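Long-range contacts in CRISPR system Cmr subunit Cmr1-1 (Pyrococcus furiosus, PDB 4W8Z), which binds RNA as a subunit of the type III-B CRISPR Cmr ribonucleoprotein complex, which it caps together with Cmr6: residues Y103-I108 with F157-T163; V230-N236 with I291-Y296; Q243-S247 with I329-L333. All coordinates share one frame; numbering follows the deposited sequence.

Contact 1 is the most buried of the three. It lies within the N-terminal RAMP region, where an indole N-H and an arginine-serine bond join a glycine-containing loop to the start of helix 106-113. Contacts 2 and 3 fall in the Cmr1-like C-terminal region, farther from the centre of the chain, and are partly exposed: contact 2 rests on proline, tyrosine and backbone where strand 226-231 ends beside the start of strand 294-302, contact 3 on an apolar floor with a polar outer side. They touch through Phe231, which packs on Phe244, Ile329 and Leu333. Contacts 1 and 3 meet through Asn245 of helix 237-264, whose OD1 probably accepts the backbone N-H groups of Tyr103 and Ile104.

Contact 1: Y103-I108 with F157-T163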
ATOM      1  N   TYR A 103      -2.897 -18.122   4.542  1.00 75.97           N
ATOM      2  CA  TYR A 103      -1.658 -17.711   5.187  1.00 75.71           C
ATOM      3  C   TYR A 103      -1.467 -16.197   5.141  1.00 69.51           C
ATOM      4  O   TYR A 103      -1.153 -15.589   6.158  1.00 69.05           O
ATOM      5  CB  TYR A 103      -0.466 -18.430   4.559  1.00 84.47           C
ATOM      6  CG  TYR A 103      -0.402 -19.894   4.932  1.00 95.53           C
ATOM      7  CD1 TYR A 103       0.105 -20.296   6.162  1.00 88.61           C
ATOM      8  CD2 TYR A 103      -0.860 -20.873   4.057  1.00102.58           C
ATOM      9  CE1 TYR A 103       0.161 -21.633   6.510  1.00 91.76           C
ATOM     10  CE2 TYR A 103      -0.809 -22.215   4.396  1.00101.39           C
ATOM     11  CZ  TYR A 103      -0.297 -22.589   5.624  1.00102.65           C
ATOM     12  OH  TYR A 103      -0.244 -23.926   5.960  1.00110.29           O
ATOM     13  N   ILE A 104      -1.667 -15.583   3.981  1.00 65.41           N
ATOM     14  CA  ILE A 104      -1.509 -14.137   3.893  1.00 60.79           C
ATOM     15  C   ILE A 104      -2.576 -13.421   4.722  1.00 72.26           C
ATOM     16  O   ILE A 104      -2.316 -12.352   5.271  1.00 77.22           O
ATOM     17  CB  ILE A 104      -1.551 -13.620   2.432  1.00 61.67           C
ATOM     18  CG1 ILE A 104      -2.856 -14.000   1.733  1.00 63.26           C
ATOM     19  CG2 ILE A 104      -0.360 -14.138   1.636  1.00 59.90           C
ATOM     20  CD1 ILE A 104      -2.977 -13.410   0.341  1.00 61.12           C
ATOM     21  N   TRP A 105      -3.766 -14.008   4.824  1.00 78.36           N
ATOM     22  CA  TRP A 105      -4.855 -13.397   5.589  1.00 78.46           C
ATOM     23  C   TRP A 105      -5.184 -14.179   6.854  1.00 80.09           C
ATOM     24  O   TRP A 105      -6.306 -14.101   7.357  1.00 70.07           O
ATOM     25  CB  TRP A 105      -6.115 -13.271   4.736  1.00 69.74           C
ATOM     26  CG  TRP A 105      -5.964 -12.356   3.563  1.00 75.26           C
ATOM     27  CD1 TRP A 105      -4.866 -11.616   3.236  1.00 70.03           C
ATOM     28  CD2 TRP A 105      -6.945 -12.082   2.556  1.00 74.50           C
ATOM     29  NE1 TRP A 105      -5.102 -10.902   2.090  1.00 70.00           N
ATOM     30  CE2 TRP A 105      -6.369 -11.173   1.650  1.00 75.81           C
ATOM     31  CE3 TRP A 105      -8.251 -12.522   2.330  1.00 74.72           C
ATOM     32  CZ2 TRP A 105      -7.059 -10.690   0.538  1.00 83.39           C
ATOM     33  CZ3 TRP A 105      -8.931 -12.043   1.221  1.00 76.32           C
ATOM     34  CH2 TRP A 105      -8.335 -11.137   0.342  1.00 73.48           C
ATOM     35  N   PHE A 106      -4.205 -14.931   7.352  1.00 73.46           N
ATOM     36  CA  PHE A 106      -4.345 -15.705   8.581  1.00 69.69           C
ATOM     37  C   PHE A 106      -5.026 -14.921   9.702  1.00 67.25           C
ATOM     38  O   PHE A 106      -5.972 -15.406  10.318  1.00 70.15           O
ATOM     39  CB  PHE A 106      -2.967 -16.189   9.045  1.00 65.68           C
ATOM     40  CG  PHE A 106      -2.977 -16.879  10.378  1.00 67.13           C
ATOM     41  CD1 PHE A 106      -2.795 -16.161  11.549  1.00 67.52           C
ATOM     42  CD2 PHE A 106      -3.147 -18.251  10.462  1.00 71.42           C
ATOM     43  CE1 PHE A 106      -2.803 -16.793  12.779  1.00 71.27           C
ATOM     44  CE2 PHE A 106      -3.153 -18.892  11.690  1.00 68.64           C
ATOM     45  CZ  PHE A 106      -2.981 -18.160  12.848  1.00 69.15           C
ATOM     46  N   SER A 107      -4.537 -13.711   9.954  1.00 71.35           N
ATOM     47  CA  SER A 107      -5.033 -12.879  11.048  1.00 72.13           C
ATOM     48  C   SER A 107      -6.523 -12.567  10.919  1.00 71.33           C
ATOM     49  O   SER A 107      -7.227 -12.462  11.919  1.00 77.68           O
ATOM     50  CB  SER A 107      -4.233 -11.573  11.127  1.00 72.12           C
ATOM     51  OG  SER A 107      -2.974 -11.771  11.750  1.00 77.62           O
ATOM     52  N   ILE A 108      -6.997 -12.419   9.688  1.00 69.40           N
ATOM     53  CA  ILE A 108      -8.402 -12.128   9.443  1.00 70.99           C
ATOM     54  C   ILE A 108      -9.227 -13.367   9.759  1.00 76.77           C
ATOM     55  O   ILE A 108     -10.289 -13.288  10.379  1.00 80.66           O
ATOM     56  CB  ILE A 108      -8.640 -11.685   7.984  1.00 75.07           C
ATOM     57  CG1 ILE A 108      -7.787 -10.458   7.655  1.00 71.51           C
ATOM     58  CG2 ILE A 108     -10.113 -11.396   7.745  1.00 66.77           C
ATOM     59  CD1 ILE A 108      -7.820 -10.072   6.199  1.00 78.91           C
ATOM     60  N   PHE A 157      -7.259  -3.296   7.338  1.00 64.02           N
ATOM     61  CA  PHE A 157      -6.456  -4.329   7.976  1.00 65.41           C
ATOM     62  C   PHE A 157      -5.833  -5.249   6.925  1.00 70.02           C
ATOM     63  O   PHE A 157      -6.525  -5.718   6.017  1.00 70.85           O
ATOM     64  CB  PHE A 157      -7.312  -5.129   8.963  1.00 59.38           C
ATOM     65  CG  PHE A 157      -6.533  -6.115   9.790  1.00 59.95           C
ATOM     66  CD1 PHE A 157      -5.339  -5.748  10.386  1.00 59.28           C
ATOM     67  CD2 PHE A 157      -7.010  -7.405   9.993  1.00 66.75           C
ATOM     68  CE1 PHE A 157      -4.621  -6.651  11.158  1.00 62.04           C
ATOM     69  CE2 PHE A 157      -6.294  -8.315  10.761  1.00 69.08           C
ATOM     70  CZ  PHE A 157      -5.097  -7.934  11.344  1.00 62.78           C
ATOM     71  N   ARG A 158      -4.527  -5.482   7.056  1.00 68.37           N
ATOM     72  CA  ARG A 158      -3.763  -6.374   6.174  1.00 63.11           C
ATOM     73  C   ARG A 158      -3.641  -5.866   4.734  1.00 55.02           C
ATOM     74  O   ARG A 158      -3.402  -6.646   3.812  1.00 55.28           O
ATOM     75  CB  ARG A 158      -4.375  -7.781   6.181  1.00 59.91           C
ATOM     76  CG  ARG A 158      -4.039  -8.584   7.417  1.00 58.50           C
ATOM     77  CD  ARG A 158      -2.554  -8.923   7.448  1.00 58.87           C
ATOM     78  NE  ARG A 158      -2.162  -9.471   8.738  1.00 72.39           N
ATOM     79  CZ  ARG A 158      -1.635  -8.755   9.727  1.00 72.35           C
ATOM     80  NH1 ARG A 158      -1.422  -7.457   9.566  1.00 71.74           N
ATOM     81  NH2 ARG A 158      -1.319  -9.339  10.877  1.00 75.29           N
ATOM     82  N   SER A 159      -3.765  -4.556   4.549  1.00 57.20           N
ATOM     83  CA  SER A 159      -3.712  -3.962   3.213  1.00 66.66           C
ATOM     84  C   SER A 159      -2.316  -4.014   2.572  1.00 64.84           C
ATOM     85  O   SER A 159      -2.182  -3.843   1.361  1.00 61.88           O
ATOM     86  CB  SER A 159      -4.217  -2.517   3.261  1.00 61.93           C
ATOM     87  OG  SER A 159      -3.985  -1.947   4.539  1.00 66.30           O
ATOM     88  N   ARG A 160      -1.283  -4.259   3.374  1.00 61.33           N
ATOM     89  CA  ARG A 160       0.055  -4.498   2.835  1.00 58.52           C
ATOM     90  C   ARG A 160       0.185  -5.929   2.329  1.00 64.15           C
ATOM     91  O   ARG A 160       1.184  -6.292   1.701  1.00 74.28           O
ATOM     92  CB  ARG A 160       1.128  -4.217   3.885  1.00 59.79           C
ATOM     93  CG  ARG A 160       1.290  -2.743   4.216  1.00 68.14           C
ATOM     94  CD  ARG A 160       2.252  -2.547   5.370  1.00 64.08           C
ATOM     95  NE  ARG A 160       1.772  -3.216   6.570  1.00 75.87           N
ATOM     96  CZ  ARG A 160       2.489  -3.388   7.676  1.00 78.22           C
ATOM     97  NH1 ARG A 160       3.739  -2.946   7.745  1.00 81.49           N
ATOM     98  NH2 ARG A 160       1.954  -4.011   8.714  1.00 70.66           N
ATOM     99  N   ARG A 161      -0.833  -6.738   2.599  1.00 60.54           N
ATOM    100  CA  ARG A 161      -0.829  -8.131   2.179  1.00 60.11           C
ATOM    101  C   ARG A 161      -2.031  -8.487   1.312  1.00 67.70           C
ATOM    102  O   ARG A 161      -2.583  -9.582   1.431  1.00 69.68           O
ATOM    103  CB  ARG A 161      -0.799  -9.062   3.390  1.00 63.85           C
ATOM    104  CG  ARG A 161       0.460  -9.007   4.228  1.00 60.21           C
ATOM    105  CD  ARG A 161       0.486 -10.212   5.144  1.00 64.54           C
ATOM    106  NE  ARG A 161       1.518 -10.137   6.171  1.00 75.35           N
ATOM    107  CZ  ARG A 161       1.820 -11.142   6.989  1.00 83.69           C
ATOM    108  NH1 ARG A 161       1.170 -12.298   6.887  1.00 68.94           N
ATOM    109  NH2 ARG A 161       2.772 -10.994   7.903  1.00 89.59           N
ATOM    110  N   GLY A 162      -2.453  -7.564   0.456  1.00 74.66           N
ATOM    111  CA  GLY A 162      -3.439  -7.900  -0.553  1.00 74.09           C
ATOM    112  C   GLY A 162      -4.874  -7.471  -0.318  1.00 74.25           C
ATOM    113  O   GLY A 162      -5.688  -7.575  -1.227  1.00 87.10           O
ATOM    114  N   THR A 163      -5.206  -6.997   0.875  1.00 69.58           N
ATOM    115  CA  THR A 163      -6.565  -6.522   1.104  1.00 69.24           C
ATOM    116  C   THR A 163      -6.694  -5.041   0.761  1.00 69.57           C
ATOM    117  O   THR A 163      -5.716  -4.296   0.786  1.00 70.67           O
ATOM    118  CB  THR A 163      -7.019  -6.734   2.564  1.00 65.59           C
ATOM    119  OG1 THR A 163      -6.407  -5.754   3.407  1.00 68.06           O
ATOM    120  CG2 THR A 163      -6.660  -8.125   3.050  1.00 66.93           C
TER
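Trp105 NE1 donates to Arg161 O across 2.9 Å, the acceptor lying close to the indole plane and the N-H bent to 150°. A second bond runs from Arg158 NH2 to Ser107 OG (3.1 Å), with the hydroxyl tilted from the guanidinium plane. Arg158 NH2 also forms salt bridges with Glu32 and Asp318, so Ser107 is one of several partners around this charge. Arg161 is extended past Ile104, its CD 3.5 Å from Ile104 O, and its NH2 bonds to Val317 O. Within the loop, Thr163 OG1 donates to Phe157 O, tying its two ends together. With OG1 thus engaged (chi1 76°), methyl CG2 is left over the face of the five-membered Trp105 ring, 3.6 Å from its centroid, a CH-pi contact. Ile108 CD1 meets that same methyl tip to tip, and its CG1 packs 3.9 Å from Phe157 CD2. The Phe157 ring lies beside Ser107 CB, with CZ over the Arg158 guanidinium. Segment 157-163, between helix 136-152 and strand 166-172, probably corresponds to the glycine-rich loop of RAMP proteins, here held against the N-terminus of helix 106-113 in a ferredoxin-like domain.

Contact 2: V230-N236 with I291-Y296; sequences VFGPGKN and IGGKPY
Near the end of strand 226-231, Val230 rests CG2 4.3 Å from Tyr296 CD2, while its CG1 reaches Ile291 CD1. This strand runs antiparallel to strand 294-302, which forms a beta hairpin with strand 284-291 through a type I' turn over Ile291-Lys294; Gly292 and Gly293 take the positive phi angles of that turn. Phe231 turns its side chain to the other side of the sheet, where it meets Phe244 edge-to-face, but its carbonyl O stays near Tyr296 CA at 3.3 Å. At Gly232 the chain leaves the strand at backbone angles (phi 131°) where a CB would collide with the carbonyl O of Phe231, and its carbonyl carbon passes close to Tyr296 CE2. A cis peptide bond follows, folding Pro233 over the Tyr296 ring: CB stands 4.0 Å from the ring centroid as a CH-pi donor, and CD lies 3.4 Å from Tyr296 OH. Ile291 CD1 occupies the opposite face, so the phenol is held between the proline and the start of the turn. Pro233 also lies side by side with Lys294, an aliphatic contact on the exposed side. Gly234 N donates a nearly straight bond to Pro295 O (3.0 Å, 160°). Farther along, Asn236 is the N-cap of helix 237-264, its OD1 accepting from Glu239 N, and its backbone C rests 3.6 Å from Pro295 CG.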
ATOM      1  N   VAL A 230       4.983  -5.692 -11.285  1.00 65.67           N
ATOM      2  CA  VAL A 230       3.718  -6.387 -11.488  1.00 65.37           C
ATOM      3  C   VAL A 230       3.948  -7.770 -12.099  1.00 73.73           C
ATOM      4  O   VAL A 230       5.004  -8.043 -12.673  1.00 68.80           O
ATOM      5  CB  VAL A 230       2.758  -5.598 -12.408  1.00 65.32           C
ATOM      6  CG1 VAL A 230       2.475  -4.211 -11.847  1.00 57.92           C
ATOM      7  CG2 VAL A 230       3.330  -5.509 -13.816  1.00 63.14           C
ATOM      8  N   PHE A 231       2.956  -8.642 -11.967  1.00 75.39           N
ATOM      9  CA  PHE A 231       2.981  -9.928 -12.653  1.00 73.63           C
ATOM     10  C   PHE A 231       1.569 -10.305 -13.080  1.00 76.25           C
ATOM     11  O   PHE A 231       0.594  -9.926 -12.432  1.00 79.13           O
ATOM     12  CB  PHE A 231       3.603 -11.024 -11.772  1.00 71.84           C
ATOM     13  CG  PHE A 231       2.770 -11.415 -10.573  1.00 73.58           C
ATOM     14  CD1 PHE A 231       1.729 -12.326 -10.692  1.00 79.54           C
ATOM     15  CD2 PHE A 231       3.060 -10.908  -9.318  1.00 75.47           C
ATOM     16  CE1 PHE A 231       0.974 -12.695  -9.593  1.00 75.06           C
ATOM     17  CE2 PHE A 231       2.309 -11.278  -8.211  1.00 81.92           C
ATOM     18  CZ  PHE A 231       1.263 -12.171  -8.353  1.00 79.07           C
ATOM     19  N   GLY A 232       1.467 -11.051 -14.172  1.00 74.43           N
ATOM     20  CA  GLY A 232       0.180 -11.462 -14.690  1.00 76.73           C
ATOM     21  C   GLY A 232       0.039 -11.203 -16.177  1.00 79.73           C
ATOM     22  O   GLY A 232       1.034 -11.083 -16.889  1.00 74.22           O
ATOM     23  N   PRO A 233      -1.205 -11.090 -16.656  1.00 85.37           N
ATOM     24  CA  PRO A 233      -2.446 -11.104 -15.872  1.00 87.38           C
ATOM     25  C   PRO A 233      -2.862 -12.501 -15.420  1.00 85.25           C
ATOM     26  O   PRO A 233      -2.360 -13.488 -15.953  1.00 96.49           O
ATOM     27  CB  PRO A 233      -3.475 -10.540 -16.852  1.00 90.75           C
ATOM     28  CG  PRO A 233      -2.971 -10.981 -18.183  1.00 85.79           C
ATOM     29  CD  PRO A 233      -1.472 -10.916 -18.096  1.00 83.01           C
ATOM     30  N   GLY A 234      -3.760 -12.577 -14.445  1.00 79.18           N
ATOM     31  CA  GLY A 234      -4.312 -13.850 -14.022  1.00 77.82           C
ATOM     32  C   GLY A 234      -5.714 -14.043 -14.572  1.00 86.45           C
ATOM     33  O   GLY A 234      -6.283 -13.131 -15.179  1.00 78.85           O
ATOM     34  N   LYS A 235      -6.272 -15.234 -14.372  1.00 88.98           N
ATOM     35  CA  LYS A 235      -7.644 -15.512 -14.786  1.00 90.70           C
ATOM     36  C   LYS A 235      -8.601 -14.552 -14.101  1.00 90.85           C
ATOM     37  O   LYS A 235      -9.467 -13.951 -14.733  1.00 95.02           O
ATOM     38  CB  LYS A 235      -8.033 -16.954 -14.455  1.00 97.18           C
ATOM     39  CG  LYS A 235      -7.723 -17.973 -15.532  1.00104.32           C
ATOM     40  CD  LYS A 235      -8.426 -19.280 -15.214  1.00106.75           C
ATOM     41  CE  LYS A 235      -9.912 -19.047 -14.968  1.00107.64           C
ATOM     42  NZ  LYS A 235     -10.603 -20.267 -14.470  1.00111.52           N
ATOM     43  N   ASN A 236      -8.425 -14.420 -12.793  1.00 92.53           N
ATOM     44  CA  ASN A 236      -9.260 -13.563 -11.971  1.00 87.30           C
ATOM     45  C   ASN A 236      -8.455 -13.068 -10.782  1.00 83.28           C
ATOM     46  O   ASN A 236      -7.290 -13.436 -10.626  1.00 75.77           O
ATOM     47  CB  ASN A 236     -10.506 -14.314 -11.503  1.00 81.74           C
ATOM     48  CG  ASN A 236     -10.174 -15.659 -10.892  1.00 82.57           C
ATOM     49  OD1 ASN A 236      -9.574 -15.733  -9.825  1.00 94.24           O
ATOM     50  ND2 ASN A 236     -10.566 -16.731 -11.565  1.00 85.68           N
ATOM     51  N   ILE A 291      -4.991  -3.678 -14.915  1.00 78.07           N
ATOM     52  CA  ILE A 291      -4.385  -3.121 -16.121  1.00 79.95           C
ATOM     53  C   ILE A 291      -5.047  -3.715 -17.358  1.00 80.72           C
ATOM     54  O   ILE A 291      -5.036  -4.932 -17.550  1.00 91.35           O
ATOM     55  CB  ILE A 291      -2.864  -3.392 -16.183  1.00 79.75           C
ATOM     56  CG1 ILE A 291      -2.198  -3.035 -14.853  1.00 84.77           C
ATOM     57  CG2 ILE A 291      -2.233  -2.610 -17.319  1.00 79.40           C
ATOM     58  CD1 ILE A 291      -0.734  -3.410 -14.779  1.00 82.59           C
ATOM     59  N   GLY A 292      -5.633  -2.862 -18.190  1.00 69.68           N
ATOM     60  CA  GLY A 292      -6.321  -3.327 -19.378  1.00 66.06           C
ATOM     61  C   GLY A 292      -7.498  -4.230 -19.046  1.00 62.96           C
ATOM     62  O   GLY A 292      -7.821  -5.147 -19.799  1.00 68.12           O
ATOM     63  N   GLY A 293      -8.137  -3.979 -17.909  1.00 74.48           N
ATOM     64  CA  GLY A 293      -9.291  -4.758 -17.499  1.00 75.68           C
ATOM     65  C   GLY A 293      -8.951  -6.152 -17.003  1.00 81.68           C
ATOM     66  O   GLY A 293      -9.824  -7.017 -16.922  1.00 84.77           O
ATOM     67  N   LYS A 294      -7.681  -6.373 -16.672  1.00 83.82           N
ATOM     68  CA  LYS A 294      -7.239  -7.669 -16.165  1.00 95.27           C
ATOM     69  C   LYS A 294      -6.427  -7.504 -14.878  1.00 85.27           C
ATOM     70  O   LYS A 294      -5.722  -6.509 -14.712  1.00 83.83           O
ATOM     71  CB  LYS A 294      -6.421  -8.408 -17.227  1.00 99.17           C
ATOM     72  CG  LYS A 294      -7.211  -8.771 -18.475  1.00101.66           C
ATOM     73  CD  LYS A 294      -6.324  -9.419 -19.526  1.00107.43           C
ATOM     74  CE  LYS A 294      -7.098  -9.685 -20.806  1.00111.64           C
ATOM     75  NZ  LYS A 294      -6.236 -10.263 -21.870  1.00112.81           N
ATOM     76  N   PRO A 295      -6.537  -8.477 -13.959  1.00 71.26           N
ATOM     77  CA  PRO A 295      -5.870  -8.387 -12.657  1.00 66.49           C
ATOM     78  C   PRO A 295      -4.389  -8.762 -12.691  1.00 73.76           C
ATOM     79  O   PRO A 295      -4.018  -9.800 -13.239  1.00 81.35           O
ATOM     80  CB  PRO A 295      -6.660  -9.379 -11.799  1.00 64.55           C
ATOM     81  CG  PRO A 295      -7.149 -10.393 -12.766  1.00 64.84           C
ATOM     82  CD  PRO A 295      -7.425  -9.650 -14.043  1.00 67.27           C
ATOM     83  N   TYR A 296      -3.559  -7.910 -12.102  1.00 69.37           N
ATOM     84  CA  TYR A 296      -2.132  -8.176 -11.957  1.00 71.03           C
ATOM     85  C   TYR A 296      -1.741  -8.135 -10.486  1.00 73.78           C
ATOM     86  O   TYR A 296      -2.325  -7.386  -9.704  1.00 70.85           O
ATOM     87  CB  TYR A 296      -1.301  -7.148 -12.722  1.00 79.31           C
ATOM     88  CG  TYR A 296      -1.332  -7.261 -14.229  1.00 80.83           C
ATOM     89  CD1 TYR A 296      -2.477  -6.949 -14.948  1.00 80.33           C
ATOM     90  CD2 TYR A 296      -0.197  -7.636 -14.933  1.00 84.77           C
ATOM     91  CE1 TYR A 296      -2.499  -7.037 -16.323  1.00 80.69           C
ATOM     92  CE2 TYR A 296      -0.207  -7.721 -16.307  1.00 85.34           C
ATOM     93  CZ  TYR A 296      -1.360  -7.423 -16.996  1.00 87.43           C
ATOM     94  OH  TYR A 296      -1.372  -7.510 -18.367  1.00 98.92           O
TER

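Contact 3: Q243-S247 with I329-L333; sequences QFNNS and ISSRL
Ile329 CD1 packs 3.8 Å from Phe244 CD1 and 3.4 Å from Ser247 OG, forming the tight, buried part of a helix-to-helix contact in which the long helix 237-264 meets the short helix 327-330 and the loop that follows it. Both elements pack against strand 226-231 of the C-terminal antiparallel sheet, in what is probably a second RAMP-like domain, and the contact brings the helix next to the segment leading into strand 335-337. A bend at chi2 (-77°) brings CD1 of Ile329 against both Phe244 and Ser247, and it approaches the aromatic ring obliquely. Phe244 is also held from elsewhere, stacked with Phe286, while Phe231 touches Ile329 and Leu333. Buried Ser247 OG is satisfied by a hydrogen bond with Phe328 O, a polar tie beside the apolar floor.

The outer side is looser and more polar. Gln243 and Arg332 approach from opposite directions with amide and guanidinium only 16° from coplanar, and Arg332 NH1 faces Gln243 OE1 at the guanidinium edge in a doubtful hydrogen bond, modelled too short at this resolution. Arg332 is exposed, so this pairing lies toward solvent. In the backbone, Ile329 O accepts from both Arg332 N and Leu333 N, fixing the turn that presents both side chains to the helix. Leu333, its CG set between backbone N and carbonyl carbon (chi1 45°), brings CD2 to 3.7 Å from Gln243 CD.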
ATOM      1  N   GLN A 243      -1.648 -16.899  -5.732  1.00 73.36           N
ATOM      2  CA  GLN A 243      -0.223 -16.954  -6.047  1.00 80.11           C
ATOM      3  C   GLN A 243       0.599 -16.354  -4.911  1.00 82.59           C
ATOM      4  O   GLN A 243       1.621 -16.914  -4.509  1.00 75.93           O
ATOM      5  CB  GLN A 243       0.076 -16.228  -7.361  1.00 82.16           C
ATOM      6  CG  GLN A 243      -0.072 -17.103  -8.598  1.00 97.95           C
ATOM      7  CD  GLN A 243       0.993 -18.187  -8.675  1.00111.04           C
ATOM      8  OE1 GLN A 243       2.051 -18.081  -8.048  1.00107.56           O
ATOM      9  NE2 GLN A 243       0.716 -19.236  -9.445  1.00112.53           N
ATOM     10  N   PHE A 244       0.142 -15.214  -4.400  1.00 73.17           N
ATOM     11  CA  PHE A 244       0.763 -14.575  -3.248  1.00 71.04           C
ATOM     12  C   PHE A 244       0.782 -15.515  -2.045  1.00 81.15           C
ATOM     13  O   PHE A 244       1.733 -15.532  -1.266  1.00 82.55           O
ATOM     14  CB  PHE A 244       0.022 -13.285  -2.892  1.00 70.83           C
ATOM     15  CG  PHE A 244       0.404 -12.102  -3.740  1.00 76.03           C
ATOM     16  CD1 PHE A 244       1.733 -11.758  -3.919  1.00 75.46           C
ATOM     17  CD2 PHE A 244      -0.570 -11.330  -4.357  1.00 77.75           C
ATOM     18  CE1 PHE A 244       2.085 -10.665  -4.693  1.00 70.51           C
ATOM     19  CE2 PHE A 244      -0.225 -10.240  -5.136  1.00 80.37           C
ATOM     20  CZ  PHE A 244       1.104  -9.906  -5.301  1.00 79.07           C
ATOM     21  N   ASN A 245      -0.278 -16.302  -1.903  1.00 79.12           N
ATOM     22  CA  ASN A 245      -0.426 -17.157  -0.739  1.00 73.95           C
ATOM     23  C   ASN A 245       0.511 -18.359  -0.787  1.00 77.62           C
ATOM     24  O   ASN A 245       1.091 -18.739   0.229  1.00 76.55           O
ATOM     25  CB  ASN A 245      -1.875 -17.617  -0.609  1.00 70.95           C
ATOM     26  CG  ASN A 245      -2.148 -18.297   0.713  1.00 73.11           C
ATOM     27  OD1 ASN A 245      -2.127 -17.662   1.765  1.00 82.06           O
ATOM     28  ND2 ASN A 245      -2.420 -19.592   0.668  1.00 72.11           N
ATOM     29  N   ASN A 246       0.654 -18.957  -1.964  1.00 75.96           N
ATOM     30  CA  ASN A 246       1.583 -20.068  -2.130  1.00 79.99           C
ATOM     31  C   ASN A 246       3.015 -19.612  -1.900  1.00 76.39           C
ATOM     32  O   ASN A 246       3.782 -20.271  -1.200  1.00 84.28           O
ATOM     33  CB  ASN A 246       1.449 -20.695  -3.517  1.00 88.64           C
ATOM     34  CG  ASN A 246       0.155 -21.472  -3.683  1.00106.34           C
ATOM     35  OD1 ASN A 246      -0.514 -21.810  -2.702  1.00109.06           O
ATOM     36  ND2 ASN A 246      -0.201 -21.767  -4.930  1.00107.52           N
ATOM     37  N   SER A 247       3.362 -18.470  -2.485  1.00 70.73           N
ATOM     38  CA  SER A 247       4.686 -17.888  -2.320  1.00 66.75           C
ATOM     39  C   SER A 247       4.973 -17.571  -0.858  1.00 72.19           C
ATOM     40  O   SER A 247       6.054 -17.875  -0.347  1.00 75.11           O
ATOM     41  CB  SER A 247       4.825 -16.620  -3.160  1.00 65.34           C
ATOM     42  OG  SER A 247       4.721 -16.908  -4.541  1.00 67.60           O
ATOM     43  N   ILE A 329       8.245 -15.051  -5.780  1.00 75.79           N
ATOM     44  CA  ILE A 329       7.336 -14.712  -6.869  1.00 74.91           C
ATOM     45  C   ILE A 329       8.049 -14.850  -8.208  1.00 78.05           C
ATOM     46  O   ILE A 329       7.582 -15.549  -9.104  1.00 83.21           O
ATOM     47  CB  ILE A 329       6.797 -13.269  -6.754  1.00 77.58           C
ATOM     48  CG1 ILE A 329       5.942 -13.093  -5.498  1.00 81.13           C
ATOM     49  CG2 ILE A 329       5.991 -12.902  -7.995  1.00 74.97           C
ATOM     50  CD1 ILE A 329       4.551 -13.679  -5.620  1.00 81.05           C
ATOM     51  N   SER A 330       9.195 -14.183  -8.323  1.00 81.38           N
ATOM     52  CA  SER A 330       9.890 -14.017  -9.596  1.00 77.51           C
ATOM     53  C   SER A 330      10.567 -15.287 -10.098  1.00 82.52           C
ATOM     54  O   SER A 330      10.921 -15.377 -11.272  1.00 95.02           O
ATOM     55  CB  SER A 330      10.933 -12.904  -9.480  1.00 76.64           C
ATOM     56  OG  SER A 330      12.013 -13.305  -8.657  1.00 76.43           O
ATOM     57  N   SER A 331      10.767 -16.261  -9.217  1.00 79.62           N
ATOM     58  CA  SER A 331      11.349 -17.529  -9.636  1.00 84.39           C
ATOM     59  C   SER A 331      10.272 -18.419 -10.241  1.00 93.91           C
ATOM     60  O   SER A 331      10.575 -19.401 -10.922  1.00 87.67           O
ATOM     61  CB  SER A 331      12.020 -18.246  -8.465  1.00 80.54           C
ATOM     62  OG  SER A 331      11.059 -18.843  -7.610  1.00 84.42           O
ATOM     63  N   ARG A 332       9.013 -18.072  -9.993  1.00101.08           N
ATOM     64  CA  ARG A 332       7.902 -18.918 -10.411  1.00 96.94           C
ATOM     65  C   ARG A 332       7.129 -18.369 -11.613  1.00 91.65           C
ATOM     66  O   ARG A 332       6.437 -19.126 -12.293  1.00 94.43           O
ATOM     67  CB  ARG A 332       6.950 -19.149  -9.235  1.00 99.34           C
ATOM     68  CG  ARG A 332       7.507 -20.091  -8.176  1.00105.68           C
ATOM     69  CD  ARG A 332       6.480 -20.417  -7.094  1.00123.80           C
ATOM     70  NE  ARG A 332       5.299 -21.103  -7.620  1.00134.40           N
ATOM     71  CZ  ARG A 332       4.084 -20.566  -7.677  1.00131.45           C
ATOM     72  NH1 ARG A 332       3.880 -19.332  -7.235  1.00122.15           N
ATOM     73  NH2 ARG A 332       3.070 -21.268  -8.170  1.00133.86           N
ATOM     74  N   LEU A 333       7.248 -17.070 -11.886  1.00 90.50           N
ATOM     75  CA  LEU A 333       6.564 -16.473 -13.036  1.00 93.12           C
ATOM     76  C   LEU A 333       7.125 -15.090 -13.406  1.00 96.24           C
ATOM     77  O   LEU A 333       7.695 -14.408 -12.557  1.00101.66           O
ATOM     78  CB  LEU A 333       5.053 -16.399 -12.768  1.00104.91           C
ATOM     79  CG  LEU A 333       4.526 -15.912 -11.423  1.00 94.41           C
ATOM     80  CD1 LEU A 333       4.456 -14.411 -11.423  1.00 91.26           C
ATOM     81  CD2 LEU A 333       3.160 -16.516 -11.160  1.00 87.73           C
TER